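Local coordinates for protein triosephosphate isomerase (Trichomonas vaginalis, PDB 4O4V) that probably interconverts D-glyceraldehyde 3-phosphate and dihydroxyacetone phosphate in glycolysis and gluconeogenesis, as a homodimeric triosephosphate isomerase, at residues Ser131-Ala135 with Gly136-Glu140; Cys186-Ile189 with Arg190-Ala194. All coordinates share one frame; numbering follows the deposited sequence. Where two conformers were deposited one is given.

Interaction 1 of 2, residues Ser131-Ala135 with Gly136-Glu140. With NA (sodium ion), chain C.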
ATOM      1  N   SER A 131      25.397  12.329   3.979  1.00 10.13           N
ATOM      2  CA  SER A 131      25.969  13.637   3.721  1.00 10.99           C
ATOM      3  C   SER A 131      25.797  14.565   4.912  1.00  9.11           C
ATOM      4  O   SER A 131      26.721  15.249   5.300  1.00  9.61           O
ATOM      5  CB  SER A 131      25.334  14.310   2.483  1.00 18.89           C
ATOM      6  OG  SER A 131      25.667  13.624   1.307  1.00 28.00           O
ATOM      7  N   GLU A 132      24.596  14.606   5.475  1.00  9.38           N
ATOM      8  CA  GLU A 132      24.336  15.511   6.578  1.00  9.33           C
ATOM      9  C   GLU A 132      25.097  15.080   7.835  1.00  8.73           C
ATOM     10  O   GLU A 132      25.581  15.918   8.568  1.00  9.97           O
ATOM     11  CB  GLU A 132      22.840  15.595   6.855  1.00 11.77           C
ATOM     12  CG  GLU A 132      22.118  16.503   5.853  1.00 18.18           C
ATOM     13  CD  GLU A 132      22.281  16.046   4.424  1.00 23.01           C
ATOM     14  OE1 GLU A 132      21.827  14.923   4.121  1.00 20.57           O
ATOM     15  OE2 GLU A 132      22.880  16.796   3.592  1.00 28.46           O
ATOM     16  N   ARG A 133      25.211  13.782   8.048  1.00  8.45           N
ATOM     17  CA  ARG A 133      26.026  13.273   9.156  1.00  9.06           C
ATOM     18  C   ARG A 133      27.484  13.719   8.984  1.00  9.14           C
ATOM     19  O   ARG A 133      28.076  14.274   9.922  1.00 10.71           O
ATOM     20  CB  ARG A 133      25.857  11.747   9.193  1.00  9.71           C
ATOM     21  CG  ARG A 133      26.839  10.947  10.051  1.00 11.07           C
ATOM     22  CD  ARG A 133      26.828  11.353  11.491  1.00 13.28           C
ATOM     23  NE  ARG A 133      25.510  11.244  12.121  1.00 12.91           N
ATOM     24  CZ  ARG A 133      25.305  11.066  13.438  1.00 13.94           C
ATOM     25  NH1 ARG A 133      26.322  10.910  14.276  1.00 17.02           N
ATOM     26  NH2 ARG A 133      24.091  11.054  13.907  1.00 13.30           N
ATOM     27  N   GLU A 134      28.047  13.524   7.803  1.00  9.29           N
ATOM     28  CA  GLU A 134      29.440  13.882   7.592  1.00 10.01           C
ATOM     29  C   GLU A 134      29.689  15.387   7.670  1.00  9.84           C
ATOM     30  O   GLU A 134      30.766  15.832   8.097  1.00 11.74           O
ATOM     31  CB  GLU A 134      29.907  13.357   6.238  1.00 11.98           C
ATOM     32  CG  GLU A 134      30.032  11.853   6.191  1.00 16.03           C
ATOM     33  CD  GLU A 134      30.530  11.315   4.875  1.00 23.41           C
ATOM     34  OE1 GLU A 134      30.485  12.049   3.873  1.00 29.36           O
ATOM     35  OE2 GLU A 134      30.948  10.134   4.865  1.00 30.88           O
ATOM     36  N   ALA A 135      28.693  16.180   7.280  1.00  9.48           N
ATOM     37  CA  ALA A 135      28.798  17.631   7.319  1.00 10.11           C
ATOM     38  C   ALA A 135      28.645  18.162   8.729  1.00 10.19           C
ATOM     39  O   ALA A 135      28.826  19.341   8.945  1.00 11.98           O
ATOM     40  CB  ALA A 135      27.747  18.260   6.398  1.00 10.52           C
ATOM     41  N   GLY A 136      28.297  17.331   9.693  1.00 10.55           N
ATOM     42  CA  GLY A 136      28.064  17.828  11.041  1.00 12.06           C
ATOM     43  C   GLY A 136      26.739  18.538  11.176  1.00 10.47           C
ATOM     44  O   GLY A 136      26.598  19.423  12.056  1.00 14.21           O
ATOM     45  N   LYS A 137      25.774  18.185  10.341  1.00  9.59           N
ATOM     46  CA  LYS A 137      24.479  18.862  10.308  1.00 10.82           C
ATOM     47  C   LYS A 137      23.329  17.924  10.594  1.00 11.32           C
ATOM     48  O   LYS A 137      22.191  18.163  10.179  1.00 12.15           O
ATOM     49  CB  LYS A 137      24.302  19.568   8.944  1.00 13.83           C
ATOM     50  CG  LYS A 137      25.319  20.672   8.669  1.00 14.50           C
ATOM     51  CD  LYS A 137      25.042  21.890   9.533  1.00 15.37           C
ATOM     52  CE  LYS A 137      26.037  22.975   9.264  1.00 20.61           C
ATOM     53  NZ  LYS A 137      25.761  24.169  10.099  1.00 23.85           N
ATOM     54  N   ALA A 138      23.591  16.841  11.313  1.00  9.97           N
ATOM     55  CA  ALA A 138      22.535  15.897  11.649  1.00 11.46           C
ATOM     56  C   ALA A 138      21.394  16.524  12.450  1.00 11.23           C
ATOM     57  O   ALA A 138      20.209  16.307  12.174  1.00 11.93           O
ATOM     58  CB  ALA A 138      23.129  14.734  12.419  1.00 13.68           C
ATOM     59  N   SER A 139      21.731  17.325  13.441  0.52 11.42           N
ATOM     60  CA  SER A 139      20.691  17.889  14.285  0.52 12.25           C
ATOM     61  C   SER A 139      19.840  18.923  13.559  0.52 12.78           C
ATOM     62  O   SER A 139      18.639  19.053  13.815  0.52 11.96           O
ATOM     63  CB  SER A 139      21.270  18.451  15.576  0.52 13.32           C
ATOM     64  OG  SER A 139      22.066  19.589  15.329  0.52 15.53           O
ATOM     65  N   GLU A 140      20.443  19.665  12.644  1.00 12.72           N
ATOM     66  CA  GLU A 140      19.681  20.573  11.808  1.00 13.09           C
ATOM     67  C   GLU A 140      18.706  19.817  10.907  1.00 12.68           C
ATOM     68  O   GLU A 140      17.559  20.241  10.720  1.00 13.15           O
ATOM     69  CB  GLU A 140      20.614  21.452  10.955  1.00 14.87           C
ATOM     70  CG  GLU A 140      21.362  22.523  11.719  1.00 17.12           C
ATOM     71  CD  GLU A 140      22.624  22.045  12.424  1.00 17.48           C
ATOM     72  OE1 GLU A 140      22.964  20.842  12.392  1.00 16.44           O
ATOM     73  OE2 GLU A 140      23.300  22.914  13.025  1.00 22.21           O
TER
HETATM   74 NA    NA C 302      27.245  20.939  13.629  1.00 24.34          NA
HETATM   75  O   HOH W   1      26.276  15.411  11.995  1.00 19.44           O
HETATM   76  O   HOH W   2      26.151  23.146  12.905  1.00 28.65           O
HETATM   77  O   HOH W   3      24.953  20.200  14.073  1.00 27.69           O
HETATM   78  O   HOH W   4      28.482  21.608  12.101  1.00 29.37           O
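Lys-137 N donates to Glu-132 O at 2.9 Å, nearly in line with the carbonyl (C=O...N 160°). One residue earlier, Gly-136 N reaches back to Arg-133 O at 3.1 Å. This donor stands above the carbonyl plane, 63° out of it. The two bonds and the positive phi of Gly-136 (76°) make a Schellman motif. It ends one short helix of the TIM barrel, and Lys-137 at once serves as N-cap residue of the helix 138-149. A water extends the turn: it donates to Arg-133 O and accepts from Ala-138 N at 3.1 Å, so Arg-133 O takes two donors. Ala-135 CB lies 4.1 Å from Lys-137 CG. Ala-138 CB meets Arg-133 NH2 obliquely at 4.1 Å. Arg-133 NE forms a salt bridge with Glu-128, and the chain, bent at chi2 and chi3, brings NH2 near the Ala-138 methyl. Gly-136 O binds a sodium ion at 2.3 Å, with three waters as its other ligands here. One of these waters accepts from Lys-137 NZ and donates to Glu-140 OE2. Another donates to Glu-140 OE1 at 2.7 Å.

Interaction 2 of 2, residues Cys186-Ile189 with Arg190-Ala194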
ATOM      1  N   CYS A 186      18.692  10.766  20.156  1.00  8.10           N
ATOM      2  CA  CYS A 186      17.436  10.762  20.918  1.00  8.38           C
ATOM      3  C   CYS A 186      17.351  11.967  21.831  1.00  7.83           C
ATOM      4  O   CYS A 186      16.278  12.585  21.954  1.00  8.76           O
ATOM      5  CB  CYS A 186      17.273   9.442  21.661  1.00  8.25           C
ATOM      6  SG  CYS A 186      16.957   8.024  20.563  1.00  9.66           S
ATOM      7  N   LYS A 187      18.471  12.353  22.436  1.00  8.20           N
ATOM      8  CA  LYS A 187      18.515  13.569  23.246  1.00  9.49           C
ATOM      9  C   LYS A 187      18.286  14.832  22.398  1.00  9.26           C
ATOM     10  O   LYS A 187      17.567  15.745  22.807  1.00  9.52           O
ATOM     11  CB  LYS A 187      19.860  13.649  23.972  1.00  9.99           C
ATOM     12  CG  LYS A 187      20.052  14.917  24.814  1.00 13.15           C
ATOM     13  CD  LYS A 187      18.953  15.219  25.800  1.00 14.24           C
ATOM     14  CE  LYS A 187      19.400  16.315  26.798  1.00 15.12           C
ATOM     15  NZ  LYS A 187      18.239  16.792  27.603  1.00 14.94           N
ATOM     16  N   VAL A 188      18.866  14.881  21.200  1.00  9.72           N
ATOM     17  CA  VAL A 188      18.613  16.005  20.313  1.00 10.17           C
ATOM     18  C   VAL A 188      17.105  16.162  20.061  1.00  8.61           C
ATOM     19  O   VAL A 188      16.562  17.265  20.125  1.00  9.41           O
ATOM     20  CB  VAL A 188      19.370  15.798  18.972  1.00 12.14           C
ATOM     21  CG1 VAL A 188      18.757  16.644  17.848  1.00 14.47           C
ATOM     22  CG2 VAL A 188      20.868  16.114  19.121  1.00 14.45           C
ATOM     23  N   ILE A 189      16.421  15.056  19.773  1.00  8.68           N
ATOM     24  CA  ILE A 189      14.991  15.131  19.519  1.00  8.62           C
ATOM     25  C   ILE A 189      14.215  15.607  20.762  1.00  7.63           C
ATOM     26  O   ILE A 189      13.328  16.436  20.666  1.00  8.70           O
ATOM     27  CB  ILE A 189      14.476  13.768  19.008  1.00  8.59           C
ATOM     28  CG1 ILE A 189      15.085  13.444  17.633  1.00  8.72           C
ATOM     29  CG2 ILE A 189      12.955  13.776  18.935  1.00  9.15           C
ATOM     30  CD1 ILE A 189      14.959  12.022  17.215  1.00 10.65           C
ATOM     31  N   ARG A 190      14.566  15.055  21.914  1.00  8.04           N
ATOM     32  CA  ARG A 190      13.879  15.465  23.138  1.00  8.42           C
ATOM     33  C   ARG A 190      14.060  16.949  23.395  1.00  8.68           C
ATOM     34  O   ARG A 190      13.103  17.625  23.798  1.00  9.32           O
ATOM     35  CB  ARG A 190      14.342  14.653  24.345  1.00  8.56           C
ATOM     36  CG  ARG A 190      13.355  14.717  25.515  1.00  9.02           C
ATOM     37  CD  ARG A 190      13.675  13.821  26.691  1.00  8.49           C
ATOM     38  NE  ARG A 190      13.898  12.439  26.264  1.00  9.36           N
ATOM     39  CZ  ARG A 190      12.952  11.577  25.888  1.00  7.74           C
ATOM     40  NH1 ARG A 190      11.695  11.860  25.923  1.00  8.74           N
ATOM     41  NH2 ARG A 190      13.331  10.368  25.439  1.00  8.92           N
ATOM     42  N   ASP A 191      15.253  17.464  23.141  1.00  8.91           N
ATOM     43  CA  ASP A 191      15.491  18.891  23.347  1.00 10.22           C
ATOM     44  C   ASP A 191      14.753  19.766  22.341  1.00  9.70           C
ATOM     45  O   ASP A 191      14.313  20.872  22.684  1.00 10.93           O
ATOM     46  CB  ASP A 191      16.978  19.184  23.342  1.00 12.66           C
ATOM     47  CG  ASP A 191      17.674  18.705  24.603  1.00 16.11           C
ATOM     48  OD1 ASP A 191      16.996  18.423  25.627  1.00 16.74           O
ATOM     49  OD2 ASP A 191      18.924  18.630  24.556  1.00 21.80           O
ATOM     50  N   ILE A 192      14.597  19.306  21.111  1.00 10.41           N
ATOM     51  CA  ILE A 192      13.776  20.034  20.149  1.00 12.15           C
ATOM     52  C   ILE A 192      12.326  20.108  20.662  1.00 10.50           C
ATOM     53  O   ILE A 192      11.687  21.164  20.635  1.00 12.12           O
ATOM     54  CB  ILE A 192      13.823  19.362  18.771  1.00 12.42           C
ATOM     55  CG1 ILE A 192      15.212  19.497  18.135  1.00 14.70           C
ATOM     56  CG2 ILE A 192      12.747  19.943  17.854  1.00 14.68           C
ATOM     57  CD1 ILE A 192      15.523  18.440  17.094  1.00 16.44           C
ATOM     58  N   LEU A 193      11.782  18.969  21.080  1.00  9.73           N
ATOM     59  CA  LEU A 193      10.446  18.974  21.655  1.00 10.81           C
ATOM     60  C   LEU A 193      10.363  19.948  22.819  1.00 10.03           C
ATOM     61  O   LEU A 193       9.424  20.743  22.914  1.00 11.55           O
ATOM     62  CB  LEU A 193      10.022  17.586  22.138  1.00 10.98           C
ATOM     63  CG  LEU A 193       9.869  16.521  21.056  1.00 10.44           C
ATOM     64  CD1 LEU A 193       9.504  15.206  21.723  1.00 12.01           C
ATOM     65  CD2 LEU A 193       8.803  16.913  20.033  1.00 12.54           C
ATOM     66  N   ALA A 194      11.334  19.916  23.723  1.00 10.03           N
ATOM     67  CA  ALA A 194      11.267  20.779  24.887  1.00 12.10           C
ATOM     68  C   ALA A 194      11.238  22.242  24.481  1.00 12.25           C
ATOM     69  O   ALA A 194      10.458  23.030  25.032  1.00 13.48           O
ATOM     70  CB  ALA A 194      12.422  20.509  25.832  1.00 11.36           C
TER
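A salt bridge between residues four apart, Lys-187 and Asp-191, marks one flank of the helix 179-197 of the TIM barrel. Lys-187 NZ donates to Asp-191 OD1 at 2.8 Å. It meets the oxygen on the syn side, 18° out of the carboxylate plane. The lysine CG is anti to the backbone N (chi1 178°), and a bend at chi2 then carries the chain across the carboxylate. Its methylenes follow the acid closely, with Lys-187 CE 3.3 Å from Asp-191 OD2. The pair therefore combines one charged bond with contact along the aliphatic stem. On another face Val-188 CG1 touches Ile-192 CD1 at 3.8 Å, methyl against methyl. Ile-192 has its CG1 anti to its own carbonyl carbon, which lays that branch over Val-188 O at 3.3 Å. Four regular helical bonds run beneath these side chains. The last, from Leu-193 N to Ile-189 O, is 3.0 Å long. Arg-190 turns away from the flank and bends at chi3. Its guanidinium forms salt bridges with Asp-226 and Asp-228 and donates to the carbonyls of Ala-202 and Val-205, so all three of its nitrogens have partners. The apolar side chains face the neighbouring helix and strands of the barrel. Val-188, Ile-189 and Ile-192 pack on the helix 138-149. Ile-189 and Leu-193 also rest on the strand 161-165, while Cys-186, Ile-189 and Arg-190 lie against the strand 207-209.

Overall arrangement
Interaction 1 is a surface contact, about 22 Å from the centre of the chain to its own centre, while interaction 2 is partly buried at about 16 Å. Their centres lie about 16 Å apart. The helices 138-149 and 179-197 pack together, and the two interactions meet where Ser-139 CB touches Val-188 CG1 at 3.8 Å. Residues 131-140 form a junction between two helices, held by backbone bonds and a bridging water, with a sodium ion bound at one carbonyl. Residues 186-194 lie within one unbroken helix, where a salt bridge and apolar contacts between side chains supplement regular backbone bonding. Neither contact is touched by the other subunit.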